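Local coordinates for protein Exo-poly-alpha-D-galacturonosidase (Thermotoga maritima, PDB 3JUR) that probably hydrolyses polygalacturonate, the backbone of pectin, as an exo-acting family 28 glycosidase folded as a right-handed parallel beta-helix, at residues 214-220 and 239-245; 245-251 and 278-284; 264-268 and 307-312. All blocks are in the same frame, centred on the assembly; numbering follows the deposited sequence.

Overall arrangement
Contacts 1 and 2 join successive turns of the right-handed parallel beta-helix; contact 3 packs one face against another across its interior. The centre of contact 1 is about 4 Å from the chain centre. Contact 2 shares Ser-245 with it, their centres about 11 Å apart. Contact 3 is about 11 Å from contact 1 and about 7 Å from contact 2, centre to centre. Lys-266 links all three: its N bonds Pro-243 O, and its O accepts from Ser-280 OG. Glu-281 and Arg-310 add a salt bridge between contacts 2 and 3. Family 28 enzymes bind substrate in a cleft along the helix, and the acidic cluster of contact 1 is consistent with a place near it.

Contact 1 of 3, residues 214-220 and 239-245; sequences WCIHPVL and DGIDPES. Unlike the reference sequence in segment 214-220: Ile-216 (reference Val).
Trp-214 meets Asp-239 and Asp-242 with one face of its indole. The Asp-242 carboxylate is stacked on the ring, the planes 3° apart, with OD1 3.4 Å from Trp-214 CD2. Asp-239 runs alongside, its CB making a CH-pi contact 4.2 Å from the centroid of the five-membered ring of Trp-214. The Trp-214 CG stands beside its backbone N (chi1 -57°), which lays the indole over both acids. This acid cluster is consistent with the family 28 substrate cleft. Glu-244 OE2 comes to the indole edge. The same oxygen accepts from His-217 NE2 at 2.8 Å, through its anti lone pair and close to the imidazole plane. Trp-214 CE3 covers one imidazole face and Val-219 CG2 the other. His-217 ND1 bonds Ser-191 OG, so both ring nitrogens are held. Asp-242 OD2 is buried with no polar partner.

The backbones run alongside each other as successive beta-helix turns. Asp-242 N bonds Ile-216 O at 2.9 Å, and Glu-244 N bonds Pro-218 O at 3.0 Å. At the far end Leu-220 N still bonds Glu-244 O, but its side chain is more open: Leu-220 is partly exposed and touches Ser-245 CB through CD2 at 3.5 Å.

Ile-216 and Ile-241 both pack on strand 224-233, and Ile-241 also meets strand 249-252. Lys-266 lies against Trp-214 and Asp-242, and Arg-104 of strand 103-105 lies against Val-219 and Leu-220.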
loop_
_atom_site.group_PDB
_atom_site.type_symbol
_atom_site.label_atom_id
_atom_site.label_comp_id
_atom_site.label_asym_id
_atom_site.label_seq_id
_atom_site.Cartn_x
_atom_site.Cartn_y
_atom_site.Cartn_z
ATOM N N TRP D 214 42.632 5.094 -7.964
ATOM C CA TRP D 214 41.724 4.168 -8.674
ATOM C C TRP D 214 42.368 2.791 -8.825
ATOM O O TRP D 214 43.566 2.687 -9.131
ATOM C CB TRP D 214 41.306 4.702 -10.048
ATOM C CG TRP D 214 40.631 6.058 -10.055
ATOM C CD1 TRP D 214 40.285 6.818 -8.973
ATOM C CD2 TRP D 214 40.194 6.785 -11.211
ATOM N NE1 TRP D 214 39.670 7.979 -9.383
ATOM C CE2 TRP D 214 39.602 7.985 -10.753
ATOM C CE3 TRP D 214 40.252 6.544 -12.594
ATOM C CZ2 TRP D 214 39.069 8.942 -11.630
ATOM C CZ3 TRP D 214 39.717 7.488 -13.465
ATOM C CH2 TRP D 214 39.137 8.677 -12.980
ATOM N N CYS D 215 41.580 1.739 -8.608
ATOM C CA CYS D 215 42.134 0.388 -8.494
ATOM C C CYS D 215 42.360 -0.268 -9.848
ATOM O O CYS D 215 43.488 -0.642 -10.169
ATOM C CB CYS D 215 41.294 -0.498 -7.569
ATOM S SG CYS D 215 41.258 0.062 -5.838
ATOM N N ILE D 216 41.301 -0.399 -10.642
ATOM C CA ILE D 216 41.421 -0.953 -11.992
ATOM C C ILE D 216 40.951 0.052 -13.039
ATOM O O ILE D 216 39.762 0.409 -13.096
ATOM C CB ILE D 216 40.683 -2.289 -12.135
ATOM C CG1 ILE D 216 41.286 -3.308 -11.157
ATOM C CG2 ILE D 216 40.770 -2.785 -13.582
ATOM C CD1 ILE D 216 40.786 -4.720 -11.334
ATOM N N HIS D 217 41.892 0.493 -13.871
ATOM C CA HIS D 217 41.662 1.632 -14.755
ATOM C C HIS D 217 42.014 1.334 -16.216
ATOM O O HIS D 217 43.084 1.725 -16.687
ATOM C CB HIS D 217 42.420 2.860 -14.216
ATOM C CG HIS D 217 42.066 4.153 -14.887
ATOM N ND1 HIS D 217 42.869 5.272 -14.811
ATOM C CD2 HIS D 217 41.004 4.504 -15.651
ATOM C CE1 HIS D 217 42.317 6.255 -15.497
ATOM N NE2 HIS D 217 41.183 5.814 -16.018
ATOM N N PRO D 218 41.116 0.626 -16.940
ATOM C CA PRO D 218 41.334 0.469 -18.375
ATOM C C PRO D 218 40.930 1.741 -19.110
ATOM O O PRO D 218 39.868 2.317 -18.824
ATOM C CB PRO D 218 40.418 -0.702 -18.759
ATOM C CG PRO D 218 39.380 -0.767 -17.701
ATOM C CD PRO D 218 39.873 -0.036 -16.485
ATOM N N VAL D 219 41.777 2.173 -20.039
ATOM C CA VAL D 219 41.576 3.426 -20.759
ATOM C C VAL D 219 41.710 3.169 -22.249
ATOM O O VAL D 219 42.675 2.542 -22.691
ATOM C CB VAL D 219 42.610 4.513 -20.338
ATOM C CG1 VAL D 219 42.333 5.841 -21.046
ATOM C CG2 VAL D 219 42.625 4.708 -18.823
ATOM N N LEU D 220 40.734 3.653 -23.013
ATOM C CA LEU D 220 40.744 3.572 -24.479
ATOM C C LEU D 220 41.016 2.147 -24.950
ATOM O O LEU D 220 41.694 1.912 -25.959
ATOM C CB LEU D 220 41.743 4.572 -25.068
ATOM C CG LEU D 220 41.397 6.055 -24.917
ATOM C CD1 LEU D 220 42.629 6.918 -25.136
ATOM C CD2 LEU D 220 40.282 6.446 -25.882
ATOM N N ASP D 239 38.332 4.260 -6.153
ATOM C CA ASP D 239 37.366 3.670 -7.073
ATOM C C ASP D 239 37.777 2.226 -7.350
ATOM O O ASP D 239 38.971 1.927 -7.449
ATOM C CB ASP D 239 37.342 4.426 -8.409
ATOM C CG ASP D 239 36.914 5.892 -8.282
ATOM O OD1 ASP D 239 36.857 6.440 -7.162
ATOM O OD2 ASP D 239 36.641 6.503 -9.337
ATOM N N GLY D 240 36.798 1.337 -7.503
ATOM C CA GLY D 240 37.078 -0.076 -7.778
ATOM C C GLY D 240 37.499 -0.286 -9.220
ATOM O O GLY D 240 38.658 -0.607 -9.507
ATOM N N ILE D 241 36.550 -0.104 -10.132
ATOM C CA ILE D 241 36.810 -0.242 -11.558
ATOM C C ILE D 241 36.276 0.980 -12.312
ATOM O O ILE D 241 35.080 1.311 -12.204
ATOM C CB ILE D 241 36.201 -1.543 -12.144
ATOM C CG1 ILE D 241 36.710 -2.777 -11.382
ATOM C CG2 ILE D 241 36.530 -1.653 -13.636
ATOM C CD1 ILE D 241 35.981 -4.065 -11.720
ATOM N N ASP D 242 37.176 1.621 -13.069
ATOM C CA ASP D 242 36.884 2.812 -13.867
ATOM C C ASP D 242 37.075 2.593 -15.369
ATOM O O ASP D 242 38.122 2.954 -15.908
ATOM C CB ASP D 242 37.799 3.965 -13.460
ATOM C CG ASP D 242 37.702 4.300 -12.004
ATOM O OD1 ASP D 242 37.109 5.357 -11.701
ATOM O OD2 ASP D 242 38.220 3.518 -11.170
ATOM N N PRO D 243 36.080 2.003 -16.056
ATOM C CA PRO D 243 36.207 1.893 -17.512
ATOM C C PRO D 243 36.129 3.283 -18.157
ATOM O O PRO D 243 35.070 3.940 -18.096
ATOM C CB PRO D 243 34.977 1.057 -17.915
ATOM C CG PRO D 243 34.502 0.420 -16.651
ATOM C CD PRO D 243 34.834 1.392 -15.566
ATOM N N GLU D 244 37.234 3.723 -18.759
ATOM C CA GLU D 244 37.314 5.058 -19.340
ATOM C C GLU D 244 37.567 5.027 -20.848
ATOM O O GLU D 244 38.640 4.615 -21.293
ATOM C CB GLU D 244 38.364 5.912 -18.609
ATOM C CG GLU D 244 38.363 7.368 -19.054
ATOM C CD GLU D 244 38.925 8.335 -18.027
ATOM O OE1 GLU D 244 38.583 9.533 -18.141
ATOM O OE2 GLU D 244 39.697 7.927 -17.117
ATOM N N SER D 245 36.572 5.487 -21.610
ATOM C CA SER D 245 36.536 5.400 -23.082
ATOM C C SER D 245 36.778 3.974 -23.598
ATOM O O SER D 245 37.452 3.774 -24.608
ATOM C CB SER D 245 37.494 6.403 -23.740
ATOM O OG SER D 245 37.037 7.732 -23.588
#

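Contact 2 of 3, residues 245-251 and 278-284; sequences SCKYMLI and VPSEYIL
Tyr-248 and Tyr-282 lie side by side and point the same way, as equivalent positions in successive turns of a right-handed parallel beta-helix. Their ring planes are 11° apart, but the rings are slid so far that they barely overlap. Tyr-248 CD1 rests 3.6 Å from Tyr-282 CB, and Tyr-248 CE1 lies 3.7 Å from Tyr-282 CD2. Both tyrosines have positive phi (near 60°), so the two turns bend alike here and carry the rings out together. Tyr-248 OH bonds Glu-13 OE2, and Glu-13 of helix 6-16 also touches Tyr-282. With an alanine here in place of Tyr-248, Glu-13 would probably lose its hydroxyl partner, and one flank of the Tyr-282 side chain would be bared.

The same side-by-side pattern repeats along the turn. Lys-247 is fully extended and runs beside Glu-281, with Lys-247 CG 3.8 Å from Glu-281 CG. Their salt bridge is long, and the closer ionic partner of Glu-281 is Arg-310, through OE2. Leu-250 and Leu-284 also run together, with CD1 of Leu-250 3.7 Å from CD2 of Leu-284. On the face opposite Lys-247 and Leu-250, Ile-283 CD1 lies against Met-249 CB.

Backbone bonds of the parallel-strand kind tie the turns. Leu-284 N bonds Met-249 O, and Ile-251 N bonds Leu-284 O. At the start of the contact, Ser-280 OG accepts from Cys-246 N and bonds Lys-266 O. Ser-245 OG, set beside its own backbone N, donates to Val-278 O at 2.6 Å, tilted 32° from the carbonyl plane.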
loop_
_atom_site.group_PDB
_atom_site.type_symbol
_atom_site.label_atom_id
_atom_site.label_comp_id
_atom_site.label_asym_id
_atom_site.label_seq_id
_atom_site.Cartn_x
_atom_site.Cartn_y
_atom_site.Cartn_z
ATOM N N SER D 245 36.572 5.487 -21.610
ATOM C CA SER D 245 36.536 5.400 -23.082
ATOM C C SER D 245 36.778 3.974 -23.598
ATOM O O SER D 245 37.452 3.774 -24.608
ATOM C CB SER D 245 37.494 6.403 -23.740
ATOM O OG SER D 245 37.037 7.732 -23.588
ATOM N N CYS D 246 36.224 2.997 -22.886
ATOM C CA CYS D 246 36.350 1.587 -23.250
ATOM C C CYS D 246 35.129 1.083 -24.005
ATOM O O CYS D 246 34.024 1.602 -23.836
ATOM C CB CYS D 246 36.587 0.734 -22.004
ATOM S SG CYS D 246 38.204 1.018 -21.284
ATOM N N LYS D 247 35.343 0.067 -24.832
ATOM C CA LYS D 247 34.289 -0.522 -25.654
ATOM C C LYS D 247 34.318 -2.050 -25.520
ATOM O O LYS D 247 35.379 -2.659 -25.639
ATOM C CB LYS D 247 34.475 -0.115 -27.124
ATOM C CG LYS D 247 33.294 -0.456 -28.024
ATOM C CD LYS D 247 33.499 0.026 -29.458
ATOM C CE LYS D 247 32.329 -0.389 -30.345
ATOM N NZ LYS D 247 32.399 0.171 -31.729
ATOM N N TYR D 248 33.150 -2.650 -25.292
ATOM C CA TYR D 248 33.004 -4.102 -25.101
ATOM C C TYR D 248 33.766 -4.584 -23.879
ATOM O O TYR D 248 34.917 -5.038 -23.970
ATOM C CB TYR D 248 33.421 -4.905 -26.344
ATOM C CG TYR D 248 32.650 -4.571 -27.592
ATOM C CD1 TYR D 248 31.269 -4.726 -27.641
ATOM C CD2 TYR D 248 33.308 -4.132 -28.743
ATOM C CE1 TYR D 248 30.550 -4.425 -28.799
ATOM C CE2 TYR D 248 32.602 -3.834 -29.906
ATOM C CZ TYR D 248 31.223 -3.977 -29.922
ATOM O OH TYR D 248 30.510 -3.680 -31.061
ATOM N N MET D 249 33.115 -4.464 -22.732
ATOM C CA MET D 249 33.705 -4.845 -21.468
ATOM C C MET D 249 32.699 -5.619 -20.636
ATOM O O MET D 249 31.498 -5.303 -20.635
ATOM C CB MET D 249 34.185 -3.602 -20.716
ATOM C CG MET D 249 34.849 -3.878 -19.379
ATOM S SD MET D 249 35.747 -2.426 -18.803
ATOM C CE MET D 249 36.100 -2.891 -17.127
ATOM N N LEU D 250 33.203 -6.633 -19.939
ATOM C CA LEU D 250 32.417 -7.416 -18.997
ATOM C C LEU D 250 33.040 -7.349 -17.614
ATOM O O LEU D 250 34.245 -7.546 -17.452
ATOM C CB LEU D 250 32.307 -8.875 -19.466
ATOM C CG LEU D 250 31.710 -9.906 -18.505
ATOM C CD1 LEU D 250 30.235 -9.591 -18.178
ATOM C CD2 LEU D 250 31.865 -11.312 -19.083
ATOM N N ILE D 251 32.215 -7.036 -16.627
ATOM C CA ILE D 251 32.609 -7.061 -15.218
ATOM C C ILE D 251 31.593 -7.962 -14.531
ATOM O O ILE D 251 30.406 -7.628 -14.470
ATOM C CB ILE D 251 32.565 -5.654 -14.558
ATOM C CG1 ILE D 251 33.475 -4.664 -15.298
ATOM C CG2 ILE D 251 32.936 -5.753 -13.074
ATOM C CD1 ILE D 251 33.207 -3.178 -14.979
ATOM N N VAL D 278 35.969 9.828 -27.587
ATOM C CA VAL D 278 35.672 8.396 -27.622
ATOM C C VAL D 278 34.802 8.036 -26.420
ATOM O O VAL D 278 35.192 8.281 -25.280
ATOM C CB VAL D 278 36.956 7.517 -27.651
ATOM C CG1 VAL D 278 36.601 6.035 -27.549
ATOM C CG2 VAL D 278 37.762 7.777 -28.925
ATOM N N PRO D 279 33.608 7.472 -26.674
ATOM C CA PRO D 279 32.721 7.147 -25.560
ATOM C C PRO D 279 33.097 5.830 -24.900
ATOM O O PRO D 279 33.777 5.019 -25.514
ATOM C CB PRO D 279 31.346 7.033 -26.228
ATOM C CG PRO D 279 31.630 6.655 -27.644
ATOM C CD PRO D 279 33.011 7.145 -27.986
ATOM N N SER D 280 32.687 5.633 -23.647
ATOM C CA SER D 280 32.589 4.286 -23.101
ATOM C C SER D 280 31.243 3.745 -23.556
ATOM O O SER D 280 30.222 4.434 -23.444
ATOM C CB SER D 280 32.658 4.278 -21.574
ATOM O OG SER D 280 33.978 4.061 -21.106
ATOM N N GLU D 281 31.242 2.524 -24.083
ATOM C CA GLU D 281 30.030 1.936 -24.640
ATOM C C GLU D 281 30.100 0.412 -24.670
ATOM O O GLU D 281 31.183 -0.172 -24.786
ATOM C CB GLU D 281 29.729 2.501 -26.039
ATOM C CG GLU D 281 30.830 2.276 -27.060
ATOM C CD GLU D 281 30.481 2.799 -28.444
ATOM O OE1 GLU D 281 31.420 2.937 -29.275
ATOM O OE2 GLU D 281 29.282 3.059 -28.700
ATOM N N TYR D 282 28.934 -0.219 -24.560
ATOM C CA TYR D 282 28.816 -1.672 -24.550
ATOM C C TYR D 282 29.580 -2.269 -23.373
ATOM O O TYR D 282 30.528 -3.039 -23.543
ATOM C CB TYR D 282 29.254 -2.263 -25.898
ATOM C CG TYR D 282 28.324 -1.923 -27.042
ATOM C CD1 TYR D 282 26.983 -2.304 -27.009
ATOM C CD2 TYR D 282 28.787 -1.243 -28.173
ATOM C CE1 TYR D 282 26.115 -2.005 -28.062
ATOM C CE2 TYR D 282 27.924 -0.944 -29.239
ATOM C CZ TYR D 282 26.589 -1.327 -29.162
ATOM O OH TYR D 282 25.724 -1.046 -30.195
ATOM N N ILE D 283 29.168 -1.858 -22.176
ATOM C CA ILE D 283 29.738 -2.322 -20.915
ATOM C C ILE D 283 28.668 -3.128 -20.188
ATOM O O ILE D 283 27.551 -2.638 -19.965
ATOM C CB ILE D 283 30.184 -1.149 -19.979
ATOM C CG1 ILE D 283 30.898 -0.010 -20.741
ATOM C CG2 ILE D 283 31.030 -1.676 -18.803
ATOM C CD1 ILE D 283 32.225 -0.372 -21.369
ATOM N N LEU D 284 29.017 -4.362 -19.834
ATOM C CA LEU D 284 28.122 -5.257 -19.126
ATOM C C LEU D 284 28.658 -5.484 -17.715
ATOM O O LEU D 284 29.799 -5.910 -17.537
ATOM C CB LEU D 284 27.967 -6.585 -19.887
ATOM C CG LEU D 284 27.067 -7.673 -19.295
ATOM C CD1 LEU D 284 25.610 -7.186 -19.172
ATOM C CD2 LEU D 284 27.141 -8.920 -20.153
#

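Contact 3 of 3, residues 264-268 and 307-312; sequences VIKSG and GGVRNV
The Gly-308 carbonyl, a flat group here, takes Ser-267 OG above its plane. OG donates to Gly-308 O at 2.9 Å, 52° out of that plane, so the bond does not follow a lone pair. Ser-267 OG sits in the crowded position between its backbone N and carbonyl carbon (chi1 60°), which turns it to the glycines. Gly-307 N makes two weak bonds, to Ser-267 O at 3.1 Å and to Ser-267 OG at 3.2 Å. The serine thus meets the glycine pair with both its carbonyl and its hydroxyl. A side chain on Gly-307 would run into Ser-267 O, and the backbone angles of Gly-308 and Gly-268 call for glycine on their own account.

The apolar half is carried by Ile-265. Its CG2 branch touches Val-309 CG1 at 3.6 Å. Its CD1 meets Val-312 CG1 tip to tip at 3.4 Å, a close approach for two methyl groups. One isoleucine thus touches two valines through different branches.

The two segments run in nearly opposite senses and bring separate faces of the beta-helix together in its interior. Ile-265 ends strand 263-265, beside strand 299-301, and touches Ser-280. Val-309 and Val-312, on strand 309-320, both pack on Ile-341 of strand 337-349, while Val-312 also meets Ile-283 of strand 280-291.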
loop_
_atom_site.group_PDB
_atom_site.type_symbol
_atom_site.label_atom_id
_atom_site.label_comp_id
_atom_site.label_asym_id
_atom_site.label_seq_id
_atom_site.Cartn_x
_atom_site.Cartn_y
_atom_site.Cartn_z
ATOM N N VAL D 264 32.578 2.627 -12.001
ATOM C CA VAL D 264 32.383 3.989 -12.503
ATOM C C VAL D 264 32.750 4.093 -13.961
ATOM O O VAL D 264 33.920 3.988 -14.309
ATOM C CB VAL D 264 33.321 5.012 -11.821
ATOM C CG1 VAL D 264 32.577 6.298 -11.566
ATOM C CG2 VAL D 264 33.962 4.447 -10.562
ATOM N N ILE D 265 31.770 4.368 -14.808
ATOM C CA ILE D 265 32.040 4.457 -16.233
ATOM C C ILE D 265 32.300 5.908 -16.635
ATOM O O ILE D 265 31.517 6.809 -16.299
ATOM C CB ILE D 265 30.925 3.809 -17.050
ATOM C CG1 ILE D 265 30.770 2.354 -16.604
ATOM C CG2 ILE D 265 31.257 3.859 -18.536
ATOM C CD1 ILE D 265 29.414 1.808 -16.802
ATOM N N LYS D 266 33.413 6.110 -17.342
ATOM C CA LYS D 266 33.937 7.439 -17.669
ATOM C C LYS D 266 34.396 7.513 -19.126
ATOM O O LYS D 266 34.394 6.500 -19.834
ATOM C CB LYS D 266 35.092 7.804 -16.722
ATOM C CG LYS D 266 34.748 7.742 -15.238
ATOM C CD LYS D 266 35.957 8.084 -14.378
ATOM C CE LYS D 266 35.651 7.952 -12.889
ATOM N NZ LYS D 266 34.800 9.057 -12.370
ATOM N N SER D 267 34.769 8.712 -19.578
ATOM C CA SER D 267 35.242 8.936 -20.954
ATOM C C SER D 267 35.914 10.302 -21.149
ATOM O O SER D 267 35.780 10.939 -22.205
ATOM C CB SER D 267 34.106 8.752 -21.973
ATOM O OG SER D 267 33.047 9.658 -21.733
ATOM N N GLY D 268 36.650 10.743 -20.133
ATOM C CA GLY D 268 37.389 11.999 -20.216
ATOM C C GLY D 268 36.617 13.198 -19.693
ATOM O O GLY D 268 35.386 13.188 -19.617
ATOM N N GLY D 307 33.261 12.428 -23.299
ATOM C CA GLY D 307 33.342 11.664 -24.540
ATOM C C GLY D 307 32.058 10.909 -24.839
ATOM O O GLY D 307 31.891 10.372 -25.936
ATOM N N GLY D 308 31.149 10.880 -23.866
ATOM C CA GLY D 308 29.898 10.139 -23.983
ATOM C C GLY D 308 29.955 8.803 -23.258
ATOM O O GLY D 308 31.022 8.192 -23.139
ATOM N N VAL D 309 28.806 8.376 -22.739
ATOM C CA VAL D 309 28.616 7.028 -22.198
ATOM C C VAL D 309 27.261 6.533 -22.702
ATOM O O VAL D 309 26.238 7.206 -22.526
ATOM C CB VAL D 309 28.664 6.985 -20.641
ATOM C CG1 VAL D 309 28.442 5.554 -20.121
ATOM C CG2 VAL D 309 29.996 7.552 -20.097
ATOM N N ARG D 310 27.254 5.371 -23.346
ATOM C CA ARG D 310 26.008 4.806 -23.874
ATOM C C ARG D 310 26.041 3.285 -23.810
ATOM O O ARG D 310 27.121 2.695 -23.742
ATOM C CB ARG D 310 25.758 5.269 -25.321
ATOM C CG ARG D 310 26.906 4.995 -26.274
ATOM C CD ARG D 310 26.420 4.716 -27.687
ATOM N NE ARG D 310 26.365 5.918 -28.512
ATOM C CZ ARG D 310 27.091 6.119 -29.612
ATOM N NH1 ARG D 310 27.945 5.199 -30.051
ATOM N NH2 ARG D 310 26.960 7.251 -30.285
ATOM N N ASN D 311 24.861 2.668 -23.835
ATOM C CA ASN D 311 24.715 1.209 -23.887
ATOM C C ASN D 311 25.466 0.481 -22.781
ATOM O O ASN D 311 26.416 -0.272 -23.018
ATOM C CB ASN D 311 25.075 0.674 -25.274
ATOM C CG ASN D 311 24.198 1.262 -26.352
ATOM O OD1 ASN D 311 22.990 1.421 -26.161
ATOM N ND2 ASN D 311 24.799 1.604 -27.488
ATOM N N VAL D 312 25.030 0.744 -21.558
ATOM C CA VAL D 312 25.580 0.100 -20.388
ATOM C C VAL D 312 24.453 -0.686 -19.746
ATOM O O VAL D 312 23.371 -0.138 -19.499
ATOM C CB VAL D 312 26.124 1.135 -19.386
ATOM C CG1 VAL D 312 26.544 0.453 -18.087
ATOM C CG2 VAL D 312 27.300 1.902 -19.991
#